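Local coordinates for protein membrane-bound lytic murein transglycosylase (Agrobacterium tumefaciens, PDB 2PNW) that probably cleaves the glycan strands of peptidoglycan without hydrolysis, as a membrane-bound lytic murein transglycosylase of the MltA type, at residues 15-20 with 357-362; 114-119 with 176-181; 134-139 with 151-156. All coordinates share one frame; numbering follows the deposited sequence.

Contact 1. Residues 15-20 with 357-362; sequences RDLPGW and DFYILL
The ring of Tyr359 carries Leu17 on one face: methyl CD1 of Leu17 sits 3.9 Å from the ring centroid, 24° off the normal, in a CH-pi contact displaced toward the rim on the CD1 side. Near the hydroxyl end of the same ring, the carbonyl O of Asp16 and CD of Pro18 approach obliquely, each about 3.7 Å from Tyr359 OH, and the Pro18 ring crosses the tyrosine at about a right angle. The second flat group, the indole of Trp20, meets Leu361 obliquely, its CH2 lying 4.4 Å from CD1 of Leu361. The other methyl of Leu361, CD2, stands at a similar distance from CD2 of Leu17.

No hydrogen bond joins the two segments; the contact is one of shape and apolar surface. Tyr359 has CG anti to its carbonyl carbon (chi1 -53°), and its side chain and that of Leu17 slide past each other in opposite directions. A type II turn from Leu17 to Trp20, closed by a 3.0 Å bond from Trp20 N to Leu17 O, brings Leu17 and Trp20 to the strand together. Proline fits the second position of such a turn, and Gly19 adopts the positive phi of the third.

Trp20 NE1 is satisfied by Glu80, and helix 72-82 also packs on the Trp20 side chain through Arg76 and Phe79. Residues 357-362 fall in the 3D domain, a family related to double-psi beta-barrels. Their strand, 353-363, pairs here with strands 299-304 and 83-89, and the N-terminal loop packs on it, with Leu17 also reaching Phe301 and Pro18 reaching His303.

Contact 2. Residues 114-119 with 176-181; sequences DVWRYP and WARSKV
Tyr118 lays its ring against Lys180, whose CB stands 3.7 Å from the ring centroid, over the centre. On the opposite face CG of Arg117 is also centred, so the phenol is held between two aliphatic stems. The backbone beside it forms a classic beta bulge between antiparallel strands 118-121 and 173-177 of the MltA-specific insert domain: Arg117 and Tyr118 both face Ala177. Tyr118 N gives a straight 3.0 Å bond to Ala177 O, while Arg117 N reaches the same oxygen only weakly, with an N-H...O angle of 130°. Ala177 N returns a bond of 2.8 Å to Tyr118 O. The methyl of Ala177 lies on the same face of the sheet as Tyr118.

On the opposite face of the sheet from Tyr118 and Ala177, the next pair is Pro119 with Trp176, non-hydrogen-bonded, which suits a proline with no N-H to offer. Pro119 CA lies over one face of the indole, 3.7 Å from Trp176 CD1, while Arg117 C and Tyr118 N stand at its edge.

Trp116, at the centre of an inverse gamma turn, packs its six-membered ring on the stem of Arg178. Chi1 of Arg178 (60°) sets CG between the backbone N and the carbonyl carbon, 3.6 Å from Trp116 CZ3, and CD lies over the ring face. The chain bends at chi3, which sets NE, and Val115 CG1 covers one face of the guanidinium, 3.5 Å from Arg178 CZ; any cation-pi attraction to Trp116 is weak.

Ser179 OG, at the N-cap of helix 180-189, bonds Asp182 N, and Lys180 forms a salt bridge with Asp249. Between Lys180 NZ and Tyr118 OH a water accepts from the ammonium and lies in the plane of the phenol ring, 2.6 Å from Tyr118 OH.

Contact 3. Residues 134-139 with 151-156; sequences NRPDGF and EGISYF
Phe139 and Tyr155 lie nearly parallel in an offset stack, ring planes 10° apart and centroids 4.2 Å from each other. The side chains slide past one another in opposite directions: CE1 of Phe139 sits over the centre of the tyrosine ring, whereas Tyr155 CE1 lies nearer the rim of the phenylalanine. At the edge of Phe139, in its plane, is the backbone N of Tyr155. Ile153 approaches the same ring obliquely, its CG2 4.1 Å from Phe139 CZ.

The phenylalanine is delivered by a type II turn from Pro136 to Phe139, closed by Phe139 N on Pro136 O; Gly138, third in the turn, takes a positive phi that glycine adopts readily. This loop packs against strand 152-154, an outer strand of a three-stranded antiparallel sheet with 145-149 and 127-129.

Ile153 points its branches at two residues that cross it at about a right angle. Pro136 CG is 3.9 Å from Ile153 CB, and methyl CD1 of Ile153 rests 3.4 Å from Asn134 ND2. That amide is tied to Asp129 O and Asp131 N. At the far end, Tyr155 OH bonds Asp140 N and a water that donates weakly to Gly138 O.

In the fold
Contact 1 is largely buried, while contacts 2 and 3 lie at the surface on the far side of the chain's centre, their own centres 32 Å apart. Contact 1 joins segments near the two ends of the sequence, bringing an N-terminal loop onto a strand of the 3D domain; the other two fall within the MltA-specific insert. Strands 353-363 and 173-177, from contacts 1 and 2, both pair with strand 96-109. Chemistry follows position: apolar packing without cross-bonds in contact 1, backbone pairing flanked by charged side chains in contact 2, and stacked aromatics between a turn and an edge strand in contact 3. Waters bridge the segments in both surface contacts.

Contact 1. Residues 15-20 with 357-362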
# COMPACT_ATOMS: atom_id res chain seq x y z
N ARG A 15 3.64 27.20 -9.80
CA ARG A 15 4.91 27.84 -9.42
C ARG A 15 5.33 27.58 -7.97
O ARG A 15 6.50 27.71 -7.64
CB ARG A 15 4.85 29.35 -9.62
CG ARG A 15 5.23 29.81 -11.01
CD ARG A 15 4.04 29.86 -11.93
NE ARG A 15 4.04 31.08 -12.74
CZ ARG A 15 3.09 31.41 -13.62
NH1 ARG A 15 2.04 30.61 -13.81
NH2 ARG A 15 3.19 32.54 -14.30
N ASP A 16 4.38 27.24 -7.11
CA ASP A 16 4.69 26.98 -5.70
C ASP A 16 5.13 25.53 -5.43
O ASP A 16 5.52 25.20 -4.30
CB ASP A 16 3.48 27.34 -4.83
CG ASP A 16 3.16 28.83 -4.86
OD1 ASP A 16 4.10 29.64 -4.69
OD2 ASP A 16 1.97 29.19 -5.03
N LEU A 17 5.04 24.66 -6.43
CA LEU A 17 5.39 23.26 -6.26
C LEU A 17 6.85 23.09 -6.60
O LEU A 17 7.22 23.13 -7.77
CB LEU A 17 4.52 22.35 -7.15
CG LEU A 17 3.14 21.83 -6.69
CD1 LEU A 17 2.31 22.89 -6.03
CD2 LEU A 17 2.40 21.24 -7.90
N PRO A 18 7.71 22.94 -5.57
CA PRO A 18 9.15 22.90 -5.82
C PRO A 18 9.53 21.72 -6.70
O PRO A 18 9.16 20.58 -6.41
CB PRO A 18 9.75 22.76 -4.42
CG PRO A 18 8.68 23.28 -3.49
CD PRO A 18 7.41 22.80 -4.13
N GLY A 19 10.22 22.03 -7.80
CA GLY A 19 10.66 21.02 -8.74
C GLY A 19 9.61 20.58 -9.75
O GLY A 19 9.89 19.72 -10.57
N TRP A 20 8.41 21.17 -9.70
CA TRP A 20 7.34 20.86 -10.67
C TRP A 20 7.87 20.93 -12.10
O TRP A 20 7.73 19.98 -12.88
CB TRP A 20 6.14 21.81 -10.50
CG TRP A 20 5.12 21.67 -11.60
CD1 TRP A 20 4.93 22.52 -12.66
CD2 TRP A 20 4.18 20.61 -11.76
NE1 TRP A 20 3.91 22.05 -13.46
CE2 TRP A 20 3.44 20.87 -12.93
CE3 TRP A 20 3.88 19.46 -11.01
CZ2 TRP A 20 2.42 20.02 -13.39
CZ3 TRP A 20 2.86 18.62 -11.46
CH2 TRP A 20 2.15 18.91 -12.64
N ASP A 357 6.24 17.65 1.98
CA ASP A 357 5.09 18.51 1.74
C ASP A 357 4.19 17.81 0.73
O ASP A 357 4.68 17.38 -0.32
CB ASP A 357 5.52 19.89 1.20
CG ASP A 357 6.24 20.77 2.26
OD1 ASP A 357 6.04 20.55 3.47
OD2 ASP A 357 7.01 21.68 1.85
N PHE A 358 2.90 17.69 1.05
CA PHE A 358 1.89 17.06 0.16
C PHE A 358 1.06 18.13 -0.55
O PHE A 358 0.53 19.01 0.11
CB PHE A 358 0.94 16.18 0.98
CG PHE A 358 1.47 14.80 1.27
CD1 PHE A 358 2.74 14.62 1.79
CD2 PHE A 358 0.67 13.69 1.02
CE1 PHE A 358 3.24 13.33 2.05
CE2 PHE A 358 1.14 12.39 1.30
CZ PHE A 358 2.43 12.22 1.81
N TYR A 359 0.92 18.05 -1.87
CA TYR A 359 0.00 18.93 -2.60
C TYR A 359 -0.92 18.02 -3.40
O TYR A 359 -0.44 17.17 -4.13
CB TYR A 359 0.74 19.88 -3.57
CG TYR A 359 1.86 20.71 -2.98
CD1 TYR A 359 1.65 22.04 -2.60
CD2 TYR A 359 3.13 20.17 -2.80
CE1 TYR A 359 2.67 22.81 -2.07
CE2 TYR A 359 4.18 20.93 -2.24
CZ TYR A 359 3.94 22.26 -1.89
OH TYR A 359 4.97 23.04 -1.37
N ILE A 360 -2.23 18.21 -3.28
CA ILE A 360 -3.18 17.40 -4.05
C ILE A 360 -3.64 18.20 -5.27
O ILE A 360 -3.81 19.44 -5.19
CB ILE A 360 -4.37 16.88 -3.16
CG1 ILE A 360 -5.25 15.87 -3.92
CG2 ILE A 360 -5.23 18.05 -2.63
CD1 ILE A 360 -6.36 15.24 -3.04
N LEU A 361 -3.81 17.54 -6.41
CA LEU A 361 -4.30 18.23 -7.60
C LEU A 361 -5.76 17.87 -7.76
O LEU A 361 -6.10 16.70 -7.99
CB LEU A 361 -3.50 17.84 -8.84
CG LEU A 361 -1.98 18.04 -8.91
CD1 LEU A 361 -1.50 17.89 -10.35
CD2 LEU A 361 -1.54 19.37 -8.36
N LEU A 362 -6.64 18.86 -7.62
CA LEU A 362 -8.08 18.59 -7.76
C LEU A 362 -8.56 18.89 -9.16
O LEU A 362 -8.19 19.91 -9.72
CB LEU A 362 -8.91 19.42 -6.75
CG LEU A 362 -8.51 19.34 -5.28
CD1 LEU A 362 -9.54 20.05 -4.43
CD2 LEU A 362 -8.40 17.87 -4.85

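Contact 2. Residues 114-119 with 176-181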
# COMPACT_ATOMS: atom_id res chain seq x y z
N ASP A 114 10.93 -30.04 5.12
CA ASP A 114 11.54 -29.48 6.31
C ASP A 114 12.10 -28.08 6.07
O ASP A 114 12.26 -27.31 7.02
CB ASP A 114 12.62 -30.42 6.85
CG ASP A 114 12.03 -31.62 7.60
OD1 ASP A 114 10.78 -31.72 7.73
OD2 ASP A 114 12.82 -32.46 8.08
N VAL A 115 12.39 -27.76 4.80
CA VAL A 115 12.91 -26.45 4.40
C VAL A 115 11.75 -25.51 3.99
O VAL A 115 11.63 -24.41 4.52
CB VAL A 115 13.91 -26.59 3.23
CG1 VAL A 115 14.24 -25.24 2.63
CG2 VAL A 115 15.20 -27.34 3.67
N TRP A 116 10.93 -25.97 3.05
CA TRP A 116 9.78 -25.19 2.54
C TRP A 116 8.63 -25.49 3.45
O TRP A 116 7.86 -26.39 3.19
CB TRP A 116 9.48 -25.62 1.09
CG TRP A 116 10.71 -25.49 0.23
CD1 TRP A 116 11.55 -26.50 -0.17
CD2 TRP A 116 11.26 -24.29 -0.32
NE1 TRP A 116 12.58 -26.00 -0.93
CE2 TRP A 116 12.43 -24.64 -1.04
CE3 TRP A 116 10.86 -22.94 -0.29
CZ2 TRP A 116 13.21 -23.70 -1.71
CZ3 TRP A 116 11.65 -21.99 -0.95
CH2 TRP A 116 12.82 -22.38 -1.65
N ARG A 117 8.52 -24.73 4.53
CA ARG A 117 7.65 -25.14 5.63
C ARG A 117 6.61 -24.10 6.00
O ARG A 117 5.76 -24.36 6.85
CB ARG A 117 8.52 -25.47 6.89
CG ARG A 117 9.37 -24.30 7.34
CD ARG A 117 10.35 -24.65 8.48
NE ARG A 117 9.68 -25.09 9.69
CZ ARG A 117 10.28 -25.17 10.89
NH1 ARG A 117 9.60 -25.60 11.94
NH2 ARG A 117 11.57 -24.84 11.04
N TYR A 118 6.69 -22.91 5.41
CA TYR A 118 5.80 -21.82 5.82
C TYR A 118 4.76 -21.55 4.76
O TYR A 118 5.08 -20.93 3.75
CB TYR A 118 6.61 -20.55 6.12
CG TYR A 118 7.68 -20.78 7.16
CD1 TYR A 118 7.33 -21.11 8.48
CD2 TYR A 118 9.05 -20.67 6.84
CE1 TYR A 118 8.31 -21.33 9.47
CE2 TYR A 118 10.05 -20.90 7.83
CZ TYR A 118 9.65 -21.22 9.14
OH TYR A 118 10.60 -21.44 10.13
N PRO A 119 3.53 -22.02 4.99
CA PRO A 119 2.51 -21.89 3.95
C PRO A 119 2.12 -20.43 3.67
O PRO A 119 2.21 -19.56 4.56
CB PRO A 119 1.33 -22.66 4.52
CG PRO A 119 1.52 -22.60 6.05
CD PRO A 119 3.03 -22.72 6.19
N TRP A 176 4.71 -22.70 -0.45
CA TRP A 176 5.40 -22.74 0.84
C TRP A 176 6.71 -21.99 0.76
O TRP A 176 7.51 -22.25 -0.14
CB TRP A 176 5.70 -24.20 1.25
CG TRP A 176 4.57 -24.90 1.88
CD1 TRP A 176 4.31 -25.01 3.24
CD2 TRP A 176 3.53 -25.61 1.22
NE1 TRP A 176 3.17 -25.74 3.44
CE2 TRP A 176 2.67 -26.12 2.22
CE3 TRP A 176 3.24 -25.87 -0.12
CZ2 TRP A 176 1.56 -26.89 1.92
CZ3 TRP A 176 2.12 -26.60 -0.42
CH2 TRP A 176 1.29 -27.10 0.59
N ALA A 177 6.92 -21.07 1.68
CA ALA A 177 8.16 -20.28 1.75
C ALA A 177 9.16 -20.99 2.69
O ALA A 177 8.78 -21.89 3.44
CB ALA A 177 7.85 -18.87 2.27
N ARG A 178 10.42 -20.58 2.64
CA ARG A 178 11.45 -21.16 3.53
C ARG A 178 11.92 -20.17 4.57
O ARG A 178 12.69 -20.56 5.46
CB ARG A 178 12.67 -21.66 2.72
CG ARG A 178 13.36 -20.59 1.91
CD ARG A 178 14.59 -21.17 1.14
NE ARG A 178 15.52 -21.78 2.08
CZ ARG A 178 16.43 -22.69 1.77
NH1 ARG A 178 16.57 -23.11 0.52
NH2 ARG A 178 17.22 -23.18 2.73
N SER A 179 11.49 -18.91 4.46
CA SER A 179 11.82 -17.89 5.47
C SER A 179 10.57 -17.29 6.10
O SER A 179 9.77 -16.64 5.41
CB SER A 179 12.66 -16.78 4.84
OG SER A 179 12.78 -15.66 5.71
N LYS A 180 10.39 -17.46 7.41
CA LYS A 180 9.22 -16.85 8.06
C LYS A 180 9.29 -15.33 8.09
O LYS A 180 8.26 -14.66 7.97
CB LYS A 180 8.87 -17.49 9.43
CG LYS A 180 9.75 -17.16 10.59
CD LYS A 180 9.36 -18.03 11.79
CE LYS A 180 10.52 -18.25 12.72
NZ LYS A 180 10.10 -19.18 13.84
N VAL A 181 10.50 -14.77 8.21
CA VAL A 181 10.63 -13.33 8.24
C VAL A 181 10.35 -12.72 6.86
O VAL A 181 9.69 -11.68 6.74
CB VAL A 181 11.98 -12.86 8.82
CG1 VAL A 181 12.12 -11.34 8.66
CG2 VAL A 181 12.03 -13.24 10.33
O HOH W 1 13.24 -23.12 6.25
O HOH W 2 10.14 -21.81 12.67

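Contact 3. Residues 134-139 with 151-156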
# COMPACT_ATOMS: atom_id res chain seq x y z
N ASN A 134 -24.82 -9.10 9.16
CA ASN A 134 -24.33 -10.30 9.82
C ASN A 134 -23.53 -10.07 11.12
O ASN A 134 -23.18 -11.04 11.80
CB ASN A 134 -23.56 -11.22 8.85
CG ASN A 134 -22.24 -10.62 8.37
OD1 ASN A 134 -21.97 -9.45 8.60
ND2 ASN A 134 -21.41 -11.42 7.69
N ARG A 135 -23.28 -8.81 11.47
CA ARG A 135 -22.47 -8.51 12.67
C ARG A 135 -23.20 -8.98 13.91
O ARG A 135 -24.32 -8.53 14.19
CB ARG A 135 -22.16 -7.03 12.78
CG ARG A 135 -21.14 -6.68 13.90
CD ARG A 135 -20.93 -5.17 14.00
NE ARG A 135 -20.28 -4.64 12.80
CZ ARG A 135 -20.88 -3.89 11.88
NH1 ARG A 135 -22.17 -3.61 12.00
NH2 ARG A 135 -20.21 -3.45 10.82
N PRO A 136 -22.58 -9.90 14.66
CA PRO A 136 -23.22 -10.38 15.88
C PRO A 136 -23.25 -9.31 16.98
O PRO A 136 -22.45 -8.37 16.96
CB PRO A 136 -22.40 -11.61 16.28
CG PRO A 136 -21.16 -11.58 15.48
CD PRO A 136 -21.26 -10.53 14.40
N ASP A 137 -24.20 -9.46 17.89
CA ASP A 137 -24.31 -8.60 19.05
C ASP A 137 -22.98 -8.59 19.81
O ASP A 137 -22.43 -9.66 20.09
CB ASP A 137 -25.43 -9.10 19.96
CG ASP A 137 -26.81 -8.76 19.41
OD1 ASP A 137 -26.90 -8.09 18.35
OD2 ASP A 137 -27.81 -9.14 20.06
N GLY A 138 -22.48 -7.40 20.07
CA GLY A 138 -21.23 -7.21 20.83
C GLY A 138 -19.94 -7.31 20.03
O GLY A 138 -18.85 -7.06 20.56
N PHE A 139 -20.04 -7.64 18.74
CA PHE A 139 -18.85 -7.72 17.86
C PHE A 139 -18.23 -6.35 17.69
O PHE A 139 -18.94 -5.34 17.61
CB PHE A 139 -19.26 -8.26 16.47
CG PHE A 139 -18.21 -9.08 15.77
CD1 PHE A 139 -17.87 -10.35 16.25
CD2 PHE A 139 -17.61 -8.63 14.60
CE1 PHE A 139 -16.92 -11.16 15.58
CE2 PHE A 139 -16.67 -9.43 13.92
CZ PHE A 139 -16.32 -10.69 14.42
N GLU A 151 -22.40 -21.60 14.88
CA GLU A 151 -22.89 -20.76 15.98
C GLU A 151 -23.14 -19.31 15.57
O GLU A 151 -23.40 -18.46 16.44
CB GLU A 151 -21.92 -20.84 17.18
CG GLU A 151 -20.57 -21.53 16.86
CD GLU A 151 -19.46 -21.26 17.88
OE1 GLU A 151 -19.12 -20.06 18.12
OE2 GLU A 151 -18.91 -22.25 18.43
N GLY A 152 -23.08 -19.01 14.27
CA GLY A 152 -23.19 -17.64 13.80
C GLY A 152 -21.83 -17.11 13.34
O GLY A 152 -21.18 -17.71 12.49
N ILE A 153 -21.39 -15.99 13.89
CA ILE A 153 -20.09 -15.44 13.50
C ILE A 153 -19.25 -15.24 14.74
O ILE A 153 -19.78 -14.81 15.78
CB ILE A 153 -20.25 -14.13 12.74
CG1 ILE A 153 -20.76 -14.43 11.31
CG2 ILE A 153 -18.95 -13.31 12.71
CD1 ILE A 153 -20.85 -13.24 10.45
N SER A 154 -17.96 -15.56 14.63
CA SER A 154 -17.02 -15.34 15.73
C SER A 154 -15.74 -14.66 15.19
O SER A 154 -15.63 -14.41 13.98
CB SER A 154 -16.75 -16.67 16.45
OG SER A 154 -16.12 -17.60 15.60
N TYR A 155 -14.79 -14.33 16.06
CA TYR A 155 -13.53 -13.76 15.58
C TYR A 155 -12.69 -14.83 14.87
O TYR A 155 -12.61 -15.98 15.34
CB TYR A 155 -12.75 -13.14 16.76
CG TYR A 155 -13.41 -11.88 17.27
CD1 TYR A 155 -13.40 -10.70 16.53
CD2 TYR A 155 -14.12 -11.90 18.49
CE1 TYR A 155 -14.04 -9.55 16.99
CE2 TYR A 155 -14.78 -10.76 18.95
CZ TYR A 155 -14.73 -9.60 18.19
OH TYR A 155 -15.33 -8.49 18.65
N PHE A 156 -12.03 -14.45 13.77
CA PHE A 156 -11.17 -15.39 13.06
C PHE A 156 -9.88 -15.54 13.89
O PHE A 156 -9.47 -14.58 14.55
CB PHE A 156 -10.88 -14.89 11.63
CG PHE A 156 -10.36 -15.98 10.75
CD1 PHE A 156 -11.23 -16.85 10.09
CD2 PHE A 156 -8.97 -16.19 10.64
CE1 PHE A 156 -10.72 -17.89 9.28
CE2 PHE A 156 -8.47 -17.23 9.86
CZ PHE A 156 -9.34 -18.06 9.18
O HOH W 3 -15.77 -8.30 21.15